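Local structure of sulfite dehydrogenase (Paracoccus pantotrophus, 2XTS) at residues T56-L61 against G141-M146; S35-Q40 against Q68-E73; M126-A131 against D356-I361. The protein oxidises protein-bound sulfane sulfur in the Sox system, using a molybdenum cofactor, and works in complex with a heme-carrying cytochrome subunit. All coordinates share one frame; numbering follows the deposited sequence.

Overall arrangement
Contacts 1 and 2 sit side by side, their centres about 8 Å apart, while the centre of contact 3 is about 22 Å from that of contact 1 and about 27 Å from that of contact 2. In chain order, 35-40 and 56-61 come first, then 68-73, 126-131 and 141-146, and last 356-361. Contacts 1 and 2 alternate along the chain, as do 1 and 3. The two neighbours meet at Thr56 and Phe72, and both touch the molybdopterin: contact 1 from strand 143-152, contact 2 from the loop ahead of strand 74-75. Contact 3 joins a molybdopterin-binding domain loop to helix 355-362 of the dimerisation domain, apart from the cofactor but meeting contact 1 where Met126 packs on Met142.

Contact 1: residues T56-L61 against G141-M146; sequences TPIHAL and GMIHNM. With MTE (phosphonic acidmono-(2-amino-5,6-dimercapto-4-oxo-3,7,8a,9,10,10a-hexahydro-4H-8-oxa-1,3,9,10-tetraaza-anthracen-7-ylmethyl)ester), chain E.
Thr56 points its side chain at the turn that leads into strand 143-152, and its amide and hydroxyl both bond across. OG1 lies anti to the carbonyl carbon, beside the backbone N (chi1 -54°), so N and OG1 reach over together. Thr56 N donates to Gly141 O at 2.8 Å, while Thr56 OG1 donates to Ile143 O at 2.7 Å; both donors stand above the plane of the carbonyl they meet. OG1 in turn accepts from Phe72 N, so this buried hydroxyl ties three backbone segments together. A CB on Gly141 would run into Thr56 O. Between the two bonded carbonyls Met142 is the centre of an inverse gamma turn, the bend by which the chain leaves helix 136-140 and enters the strand beside 112-119 in the molybdopterin-binding domain. Ile58 packs alongside, its CG2 touching CG2 of Ile143 at 4.2 Å and CD1 lying by Gly141 N. Beyond Ile143, the His144 ring stands with CG between N and the carbonyl carbon (chi1 60°), Met146 CE over one face. At the ring's edge His144 NE2 sends a nearly straight bond, 177° at hydrogen, to phosphate oxygen MTE O3P, 3.0 Å away.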
loop_
_atom_site.group_PDB
_atom_site.type_symbol
_atom_site.label_atom_id
_atom_site.label_comp_id
_atom_site.label_asym_id
_atom_site.label_seq_id
_atom_site.Cartn_x
_atom_site.Cartn_y
_atom_site.Cartn_z
ATOM N N THR A 56 -0.902 -6.139 -13.723
ATOM C CA THR A 56 -0.074 -5.842 -12.558
ATOM C C THR A 56 1.273 -6.565 -12.667
ATOM O O THR A 56 1.299 -7.722 -13.053
ATOM C CB THR A 56 -0.762 -6.378 -11.275
ATOM O OG1 THR A 56 -2.092 -5.861 -11.191
ATOM C CG2 THR A 56 0.014 -6.048 -10.016
ATOM N N PRO A 57 2.385 -5.897 -12.310
ATOM C CA PRO A 57 3.720 -6.519 -12.389
ATOM C C PRO A 57 3.978 -7.486 -11.241
ATOM O O PRO A 57 4.943 -7.319 -10.510
ATOM C CB PRO A 57 4.663 -5.316 -12.345
ATOM C CG PRO A 57 3.944 -4.327 -11.534
ATOM C CD PRO A 57 2.492 -4.465 -11.956
ATOM N N ILE A 58 3.164 -8.538 -11.152
ATOM C CA ILE A 58 3.294 -9.492 -10.063
ATOM C C ILE A 58 4.594 -10.292 -10.073
ATOM O O ILE A 58 4.920 -10.892 -9.094
ATOM C CB ILE A 58 2.075 -10.437 -9.975
ATOM C CG1 ILE A 58 1.897 -11.272 -11.249
ATOM C CG2 ILE A 58 0.800 -9.655 -9.608
ATOM C CD1 ILE A 58 1.004 -12.471 -11.066
ATOM N N HIS A 59 5.326 -10.335 -11.181
ATOM C CA HIS A 59 6.641 -10.959 -11.181
ATOM C C HIS A 59 7.612 -10.274 -10.239
ATOM O O HIS A 59 8.508 -10.908 -9.719
ATOM C CB HIS A 59 7.197 -10.962 -12.594
ATOM C CG HIS A 59 7.468 -9.599 -13.138
ATOM N ND1 HIS A 59 6.463 -8.688 -13.359
ATOM C CD2 HIS A 59 8.612 -9.031 -13.595
ATOM C CE1 HIS A 59 6.978 -7.588 -13.868
ATOM N NE2 HIS A 59 8.282 -7.768 -14.032
ATOM N N ALA A 60 7.468 -8.962 -10.076
ATOM C CA ALA A 60 8.466 -8.143 -9.376
ATOM C C ALA A 60 8.069 -7.787 -7.962
ATOM O O ALA A 60 8.901 -7.336 -7.195
ATOM C CB ALA A 60 8.750 -6.868 -10.160
ATOM N N LEU A 61 6.812 -7.988 -7.618
ATOM C CA LEU A 61 6.303 -7.647 -6.306
ATOM C C LEU A 61 6.609 -8.740 -5.291
ATOM O O LEU A 61 6.881 -9.865 -5.643
ATOM C CB LEU A 61 4.807 -7.360 -6.367
ATOM C CG LEU A 61 4.372 -6.241 -7.301
ATOM C CD1 LEU A 61 2.859 -6.181 -7.390
ATOM C CD2 LEU A 61 4.953 -4.863 -6.972
ATOM N N GLY A 141 -1.583 -11.626 -14.096
ATOM C CA GLY A 141 -1.535 -10.293 -13.523
ATOM C C GLY A 141 -2.784 -9.432 -13.607
ATOM O O GLY A 141 -2.733 -8.270 -13.256
ATOM N N MET A 142 -3.923 -9.983 -14.012
ATOM C CA MET A 142 -5.192 -9.268 -13.894
ATOM C C MET A 142 -5.724 -9.469 -12.463
ATOM O O MET A 142 -6.783 -10.065 -12.244
ATOM C CB MET A 142 -6.244 -9.733 -14.914
ATOM C CG MET A 142 -5.819 -9.822 -16.327
ATOM S SD MET A 142 -7.278 -10.333 -17.301
ATOM C CE MET A 142 -6.520 -10.829 -18.844
ATOM N N ILE A 143 -4.977 -8.959 -11.481
ATOM C CA ILE A 143 -5.317 -9.113 -10.102
ATOM C C ILE A 143 -4.644 -7.995 -9.313
ATOM O O ILE A 143 -3.540 -7.555 -9.638
ATOM C CB ILE A 143 -4.842 -10.513 -9.586
ATOM C CG1 ILE A 143 -5.449 -10.849 -8.234
ATOM C CG2 ILE A 143 -3.311 -10.646 -9.546
ATOM C CD1 ILE A 143 -5.425 -12.345 -7.955
ATOM N N HIS A 144 -5.299 -7.585 -8.240
ATOM C CA HIS A 144 -4.691 -6.714 -7.247
ATOM C C HIS A 144 -5.293 -7.024 -5.882
ATOM O O HIS A 144 -6.304 -7.713 -5.787
ATOM C CB HIS A 144 -4.737 -5.207 -7.626
ATOM C CG HIS A 144 -6.081 -4.595 -7.825
ATOM N ND1 HIS A 144 -7.056 -4.569 -6.850
ATOM C CD2 HIS A 144 -6.546 -3.850 -8.852
ATOM C CE1 HIS A 144 -8.084 -3.871 -7.299
ATOM N NE2 HIS A 144 -7.803 -3.426 -8.510
ATOM N N ASN A 145 -4.644 -6.539 -4.830
ATOM C CA ASN A 145 -5.007 -6.864 -3.462
ATOM C C ASN A 145 -4.755 -5.659 -2.601
ATOM O O ASN A 145 -3.643 -5.230 -2.454
ATOM C CB ASN A 145 -4.173 -8.062 -3.000
ATOM C CG ASN A 145 -4.571 -8.622 -1.639
ATOM O OD1 ASN A 145 -3.870 -8.395 -0.627
ATOM N ND2 ASN A 145 -5.604 -9.390 -1.602
ATOM N N MET A 146 -5.820 -5.121 -2.055
ATOM C CA MET A 146 -5.756 -3.878 -1.306
ATOM C C MET A 146 -6.549 -3.986 -0.005
ATOM O O MET A 146 -7.473 -4.794 0.149
ATOM C CB MET A 146 -6.303 -2.702 -2.131
ATOM C CG MET A 146 -5.670 -2.622 -3.493
ATOM S SD MET A 146 -6.085 -1.073 -4.313
ATOM C CE MET A 146 -5.310 -1.353 -5.904
HETATM N N1 MTE E . -16.941 -0.871 -13.189
HETATM C C2 MTE E . -17.360 -0.036 -14.133
HETATM N N2 MTE E . -18.213 0.954 -13.792
HETATM N N3 MTE E . -16.942 -0.131 -15.410
HETATM C C4 MTE E . -16.076 -1.099 -15.828
HETATM O O4 MTE E . -15.728 -1.111 -17.027
HETATM N N5 MTE E . -14.790 -3.146 -15.156
HETATM C C6 MTE E . -14.939 -4.242 -14.226
HETATM C C7 MTE E . -14.864 -3.849 -12.759
HETATM N N8 MTE E . -15.744 -2.740 -12.497
HETATM C C9 MTE E . -15.601 -2.065 -14.859
HETATM C C10 MTE E . -16.098 -1.906 -13.487
HETATM C "C1'" MTE E . -13.959 -5.373 -14.479
HETATM S "S1'" MTE E . -14.231 -6.435 -15.843
HETATM C "C2'" MTE E . -12.933 -5.631 -13.634
HETATM S "S2'" MTE E . -11.929 -7.016 -13.808
HETATM C "C3'" MTE E . -12.680 -4.695 -12.472
HETATM O "O3'" MTE E . -13.517 -3.526 -12.456
HETATM C "C4'" MTE E . -11.253 -4.183 -12.519
HETATM O "O4'" MTE E . -10.996 -3.365 -11.369
HETATM P P MTE E . -9.713 -2.408 -11.463
HETATM O O1P MTE E . -8.578 -3.462 -11.638
HETATM O O2P MTE E . -9.794 -1.539 -12.675
HETATM O O3P MTE E . -9.639 -1.727 -10.140
#

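Contact 2: residues S35-Q40 against Q68-E73. With MTE (phosphonic acidmono-(2-amino-5,6-dimercapto-4-oxo-3,7,8a,9,10,10a-hexahydro-4H-8-oxa-1,3,9,10-tetraaza-anthracen-7-ylmethyl)ester), chain E.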
loop_
_atom_site.group_PDB
_atom_site.type_symbol
_atom_site.label_atom_id
_atom_site.label_comp_id
_atom_site.label_asym_id
_atom_site.label_seq_id
_atom_site.Cartn_x
_atom_site.Cartn_y
_atom_site.Cartn_z
ATOM N N SER A 35 11.796 1.083 -12.874
ATOM C CA SER A 35 10.849 1.449 -13.932
ATOM C C SER A 35 10.122 0.280 -14.559
ATOM O O SER A 35 9.043 0.462 -15.091
ATOM C CB SER A 35 11.571 2.247 -15.001
ATOM O OG SER A 35 12.518 1.459 -15.676
ATOM N N HIS A 36 10.709 -0.906 -14.477
ATOM C CA HIS A 36 10.079 -2.142 -14.988
ATOM C C HIS A 36 8.891 -2.620 -14.151
ATOM O O HIS A 36 8.169 -3.516 -14.558
ATOM C CB HIS A 36 11.119 -3.288 -15.092
ATOM C CG HIS A 36 11.816 -3.567 -13.802
ATOM N ND1 HIS A 36 12.703 -2.672 -13.241
ATOM C CD2 HIS A 36 11.682 -4.581 -12.913
ATOM C CE1 HIS A 36 13.119 -3.149 -12.079
ATOM N NE2 HIS A 36 12.510 -4.300 -11.853
ATOM N N VAL A 37 8.721 -2.081 -12.950
ATOM C CA VAL A 37 7.613 -2.427 -12.081
ATOM C C VAL A 37 6.462 -1.473 -12.381
ATOM O O VAL A 37 6.304 -0.444 -11.741
ATOM C CB VAL A 37 8.035 -2.429 -10.598
ATOM C CG1 VAL A 37 6.901 -2.939 -9.716
ATOM C CG2 VAL A 37 9.278 -3.313 -10.392
ATOM N N LYS A 38 5.707 -1.797 -13.425
ATOM C CA LYS A 38 4.665 -0.940 -13.955
ATOM C C LYS A 38 3.630 -1.803 -14.620
ATOM O O LYS A 38 3.848 -2.992 -14.836
ATOM C CB LYS A 38 5.257 0.037 -14.967
ATOM C CG LYS A 38 5.898 -0.636 -16.178
ATOM C CD LYS A 38 6.352 0.394 -17.184
ATOM C CE LYS A 38 7.197 -0.235 -18.281
ATOM N NZ LYS A 38 7.551 0.784 -19.321
ATOM N N ARG A 39 2.496 -1.192 -14.939
ATOM C CA ARG A 39 1.469 -1.875 -15.696
ATOM C C ARG A 39 1.926 -2.039 -17.124
ATOM O O ARG A 39 2.535 -1.134 -17.691
ATOM C CB ARG A 39 0.182 -1.083 -15.729
ATOM C CG ARG A 39 -0.404 -0.801 -14.404
ATOM C CD ARG A 39 -1.038 0.617 -14.452
ATOM N NE ARG A 39 -1.902 0.773 -13.346
ATOM C CZ ARG A 39 -2.416 1.907 -12.905
ATOM N NH1 ARG A 39 -3.230 1.789 -11.899
ATOM N NH2 ARG A 39 -2.125 3.108 -13.425
ATOM N N GLN A 40 1.621 -3.192 -17.709
ATOM C CA GLN A 40 1.886 -3.453 -19.118
ATOM C C GLN A 40 0.572 -3.650 -19.836
ATOM O O GLN A 40 -0.389 -4.161 -19.279
ATOM C CB GLN A 40 2.735 -4.695 -19.297
ATOM C CG GLN A 40 4.150 -4.614 -18.730
ATOM C CD GLN A 40 5.135 -3.884 -19.600
ATOM O OE1 GLN A 40 4.842 -3.502 -20.725
ATOM N NE2 GLN A 40 6.323 -3.716 -19.085
ATOM N N GLN A 68 -0.933 0.652 -5.434
ATOM C CA GLN A 68 -2.065 1.031 -6.224
ATOM C C GLN A 68 -1.673 1.683 -7.537
ATOM O O GLN A 68 -2.420 1.573 -8.510
ATOM C CB GLN A 68 -3.073 1.868 -5.424
ATOM C CG GLN A 68 -2.498 2.978 -4.594
ATOM C CD GLN A 68 -2.137 2.600 -3.164
ATOM O OE1 GLN A 68 -1.705 1.479 -2.889
ATOM N NE2 GLN A 68 -2.336 3.533 -2.251
ATOM N N GLY A 69 -0.513 2.318 -7.597
ATOM C CA GLY A 69 -0.075 2.897 -8.841
ATOM C C GLY A 69 0.246 1.900 -9.942
ATOM O O GLY A 69 0.254 2.276 -11.113
ATOM N N CYS A 70 0.551 0.655 -9.586
ATOM C CA CYS A 70 0.742 -0.365 -10.619
ATOM C C CYS A 70 -0.257 -1.503 -10.571
ATOM O O CYS A 70 -0.082 -2.515 -11.229
ATOM C CB CYS A 70 2.148 -0.933 -10.607
ATOM S SG CYS A 70 2.682 -1.769 -9.122
ATOM N N ALA A 71 -1.335 -1.312 -9.830
ATOM C CA ALA A 71 -2.426 -2.267 -9.756
ATOM C C ALA A 71 -3.242 -2.197 -11.045
ATOM O O ALA A 71 -3.594 -1.104 -11.519
ATOM C CB ALA A 71 -3.289 -1.980 -8.551
ATOM N N PHE A 72 -3.539 -3.363 -11.618
ATOM C CA PHE A 72 -4.160 -3.425 -12.940
ATOM C C PHE A 72 -5.460 -2.654 -13.022
ATOM O O PHE A 72 -6.141 -2.418 -12.010
ATOM C CB PHE A 72 -4.397 -4.870 -13.418
ATOM C CG PHE A 72 -5.693 -5.493 -12.955
ATOM C CD1 PHE A 72 -5.923 -5.836 -11.647
ATOM C CD2 PHE A 72 -6.690 -5.759 -13.873
ATOM C CE1 PHE A 72 -7.116 -6.407 -11.263
ATOM C CE2 PHE A 72 -7.865 -6.330 -13.488
ATOM C CZ PHE A 72 -8.095 -6.661 -12.199
ATOM N N GLU A 73 -5.812 -2.312 -14.256
ATOM C CA GLU A 73 -7.047 -1.629 -14.643
ATOM C C GLU A 73 -7.799 -2.477 -15.626
ATOM O O GLU A 73 -7.228 -3.048 -16.537
ATOM C CB GLU A 73 -6.699 -0.352 -15.402
ATOM C CG GLU A 73 -5.913 0.686 -14.643
ATOM C CD GLU A 73 -5.440 1.792 -15.566
ATOM O OE1 GLU A 73 -6.268 2.532 -16.144
ATOM O OE2 GLU A 73 -4.228 1.932 -15.727
HETATM N N1 MTE E . -16.941 -0.871 -13.189
HETATM C C2 MTE E . -17.360 -0.036 -14.133
HETATM N N2 MTE E . -18.213 0.954 -13.792
HETATM N N3 MTE E . -16.942 -0.131 -15.410
HETATM C C4 MTE E . -16.076 -1.099 -15.828
HETATM O O4 MTE E . -15.728 -1.111 -17.027
HETATM N N5 MTE E . -14.790 -3.146 -15.156
HETATM C C6 MTE E . -14.939 -4.242 -14.226
HETATM C C7 MTE E . -14.864 -3.849 -12.759
HETATM N N8 MTE E . -15.744 -2.740 -12.497
HETATM C C9 MTE E . -15.601 -2.065 -14.859
HETATM C C10 MTE E . -16.098 -1.906 -13.487
HETATM C "C1'" MTE E . -13.959 -5.373 -14.479
HETATM S "S1'" MTE E . -14.231 -6.435 -15.843
HETATM C "C2'" MTE E . -12.933 -5.631 -13.634
HETATM S "S2'" MTE E . -11.929 -7.016 -13.808
HETATM C "C3'" MTE E . -12.680 -4.695 -12.472
HETATM O "O3'" MTE E . -13.517 -3.526 -12.456
HETATM C "C4'" MTE E . -11.253 -4.183 -12.519
HETATM O "O4'" MTE E . -10.996 -3.365 -11.369
HETATM P P MTE E . -9.713 -2.408 -11.463
HETATM O O1P MTE E . -8.578 -3.462 -11.638
HETATM O O2P MTE E . -9.794 -1.539 -12.675
HETATM O O3P MTE E . -9.639 -1.727 -10.140
#
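The loop that runs into strand 74-75 forms part of the molybdopterin phosphate pocket, and residues 35-40 meet it through Arg39. The side chain leaves with CG anti to the carbonyl carbon, bends at chi2 (144°) and passes CG beside Cys70 O. Its guanidinium grips Ala71 O side-on: Arg39 NE donates at 3.1 Å and Arg39 NH1 at 2.9 Å to that one oxygen, which lies in the guanidinium plane. NH1 comes in the plane of the carbonyl, NE from above it. His207 NE2 bonds the same oxygen, so three donors converge on it. Gly69 O sits 3.2 Å over the centre of one face of the Arg39 guanidinium. On the opposite face Glu73 OE2 stands 3.3 Å from Arg39 NH2, a salt bridge of charge alone, since no N-H points at it; the two side chains cross at about a right angle. Arg39 has further partners in Glu206, which pairs with NH1, and His25 O of the second subunit, which takes a bond from NH2. Two nearby carboxylates would probably hold the arginine charged. Val37 CG1 and Cys70 SG add a loose apolar touch at 4.4 Å. Past Ala71 the loop turns to the cofactor: MTE O1P lies 3.2 Å above the centre of the Phe72 ring, and Phe72 O is 2.7 Å from the same O1P. Arg39 is thus second shell, and probably helps to hold the backbone behind Phe72 and Glu73 at the phosphate end of the molybdopterin pocket.

Contact 3: residues M126-A131 against D356-I361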
loop_
_atom_site.group_PDB
_atom_site.type_symbol
_atom_site.label_atom_id
_atom_site.label_comp_id
_atom_site.label_asym_id
_atom_site.label_seq_id
_atom_site.Cartn_x
_atom_site.Cartn_y
_atom_site.Cartn_z
ATOM N N MET A 126 -6.528 -16.311 -21.757
ATOM C CA MET A 126 -5.778 -16.521 -23.006
ATOM C C MET A 126 -4.987 -17.824 -22.984
ATOM O O MET A 126 -4.472 -18.247 -24.016
ATOM C CB MET A 126 -4.840 -15.333 -23.327
ATOM C CG MET A 126 -3.569 -15.237 -22.495
ATOM S SD MET A 126 -3.788 -14.784 -20.768
ATOM C CE MET A 126 -4.316 -13.052 -20.908
ATOM N N GLU A 127 -4.833 -18.411 -21.801
ATOM C CA GLU A 127 -4.107 -19.682 -21.601
ATOM C C GLU A 127 -5.006 -20.909 -21.580
ATOM O O GLU A 127 -4.525 -22.015 -21.381
ATOM C CB GLU A 127 -3.285 -19.628 -20.309
ATOM C CG GLU A 127 -2.307 -18.466 -20.226
ATOM C CD GLU A 127 -1.145 -18.631 -21.161
ATOM O OE1 GLU A 127 -0.380 -19.601 -20.943
ATOM O OE2 GLU A 127 -0.969 -17.784 -22.071
ATOM N N TRP A 128 -6.300 -20.746 -21.830
ATOM C CA TRP A 128 -7.199 -21.899 -21.824
ATOM C C TRP A 128 -6.798 -22.934 -22.867
ATOM O O TRP A 128 -6.947 -24.131 -22.645
ATOM C CB TRP A 128 -8.644 -21.488 -22.080
ATOM C CG TRP A 128 -9.456 -21.283 -20.835
ATOM C CD1 TRP A 128 -10.128 -20.145 -20.477
ATOM C CD2 TRP A 128 -9.735 -22.255 -19.824
ATOM N NE1 TRP A 128 -10.818 -20.358 -19.307
ATOM C CE2 TRP A 128 -10.576 -21.640 -18.879
ATOM C CE3 TRP A 128 -9.353 -23.583 -19.619
ATOM C CZ2 TRP A 128 -11.051 -22.307 -17.761
ATOM C CZ3 TRP A 128 -9.829 -24.238 -18.501
ATOM C CH2 TRP A 128 -10.672 -23.604 -17.591
ATOM N N GLY A 129 -6.326 -22.468 -24.011
ATOM C CA GLY A 129 -6.071 -23.328 -25.158
ATOM C C GLY A 129 -4.609 -23.631 -25.383
ATOM O O GLY A 129 -4.254 -24.191 -26.428
ATOM N N GLY A 130 -3.746 -23.269 -24.439
ATOM C CA GLY A 130 -2.307 -23.472 -24.600
ATOM C C GLY A 130 -1.502 -22.453 -23.841
ATOM O O GLY A 130 -2.003 -21.808 -22.933
ATOM N N ALA A 131 -0.215 -22.372 -24.142
ATOM C CA ALA A 131 0.713 -21.428 -23.534
ATOM C C ALA A 131 0.943 -20.311 -24.538
ATOM O O ALA A 131 1.439 -20.562 -25.639
ATOM C CB ALA A 131 1.997 -22.133 -23.204
ATOM N N ASP A 356 -5.427 -29.482 -17.466
ATOM C CA ASP A 356 -6.052 -30.641 -18.084
ATOM C C ASP A 356 -7.277 -31.124 -17.311
ATOM O O ASP A 356 -8.263 -31.517 -17.915
ATOM C CB ASP A 356 -5.035 -31.783 -18.201
ATOM C CG ASP A 356 -4.062 -31.593 -19.336
ATOM O OD1 ASP A 356 -4.347 -30.799 -20.243
ATOM O OD2 ASP A 356 -3.008 -32.277 -19.329
ATOM N N ALA A 357 -7.222 -31.093 -15.980
ATOM C CA ALA A 357 -8.384 -31.504 -15.185
ATOM C C ALA A 357 -9.573 -30.569 -15.435
ATOM O O ALA A 357 -10.724 -31.006 -15.503
ATOM C CB ALA A 357 -8.049 -31.575 -13.682
ATOM N N LEU A 358 -9.283 -29.281 -15.537
ATOM C CA LEU A 358 -10.329 -28.307 -15.870
ATOM C C LEU A 358 -10.914 -28.532 -17.255
ATOM O O LEU A 358 -12.135 -28.564 -17.411
ATOM C CB LEU A 358 -9.806 -26.889 -15.748
ATOM C CG LEU A 358 -9.647 -26.366 -14.322
ATOM C CD1 LEU A 358 -8.771 -25.124 -14.351
ATOM C CD2 LEU A 358 -10.980 -26.061 -13.722
ATOM N N ARG A 359 -10.047 -28.693 -18.245
ATOM C CA ARG A 359 -10.486 -28.874 -19.632
ATOM C C ARG A 359 -11.242 -30.193 -19.848
ATOM O O ARG A 359 -12.136 -30.245 -20.681
ATOM C CB ARG A 359 -9.318 -28.752 -20.610
ATOM C CG ARG A 359 -8.773 -27.370 -20.702
ATOM C CD ARG A 359 -7.779 -27.174 -21.805
ATOM N NE ARG A 359 -6.535 -27.910 -21.613
ATOM C CZ ARG A 359 -5.300 -27.432 -21.737
ATOM N NH1 ARG A 359 -5.067 -26.165 -22.055
ATOM N NH2 ARG A 359 -4.276 -28.248 -21.548
ATOM N N ALA A 360 -10.966 -31.209 -19.035
ATOM C CA ALA A 360 -11.697 -32.479 -19.134
ATOM C C ALA A 360 -13.178 -32.263 -18.862
ATOM O O ALA A 360 -14.022 -32.997 -19.377
ATOM C CB ALA A 360 -11.100 -33.514 -18.158
ATOM N N ILE A 361 -13.497 -31.293 -18.007
ATOM C CA ILE A 361 -14.876 -30.972 -17.651
ATOM C C ILE A 361 -15.459 -29.861 -18.512
ATOM O O ILE A 361 -16.609 -29.925 -18.925
ATOM C CB ILE A 361 -14.964 -30.581 -16.156
ATOM C CG1 ILE A 361 -14.516 -31.770 -15.293
ATOM C CG2 ILE A 361 -16.380 -30.147 -15.782
ATOM C CD1 ILE A 361 -14.373 -31.466 -13.849
#
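Asp356, in the first turn of helix 355-362, reaches along the helix to Arg359, three residues on: Asp356 OD1 takes a bond from Arg359 NH2 at 2.9 Å, part of a salt bridge. Leu358 faces the loop 126-131. Leu358 CB abuts the six-membered edge of the indole, 3.8 Å from Trp128 CZ3 and near the ring plane, with CD1 by CH2; the two side chains cross at about a right angle. Trp128 NE1 is bonded to Tyr368 O. Arg359 follows, its CG at the same indole edge, then folds at chi3 (-67°) so that the guanidinium meets the type I beta turn from Glu127 to Gly130. Arg359 NH1 donates to Trp128 O at 2.8 Å, at 167° about the hydrogen; the oxygen lies in the guanidinium plane, though NH1 stands above the carbonyl plane. NH1 also forms a salt bridge with Glu388 OE2. An alanine in place of Arg359 would probably loosen this junction, losing the bond to Trp128 O, both charge pairs and the packing of CG on the Trp128 edge. That bond and the edge packing join a loop of one domain to a helix of the other; Asp356 and Glu388 would probably keep the guanidinium charged and hold its rotation.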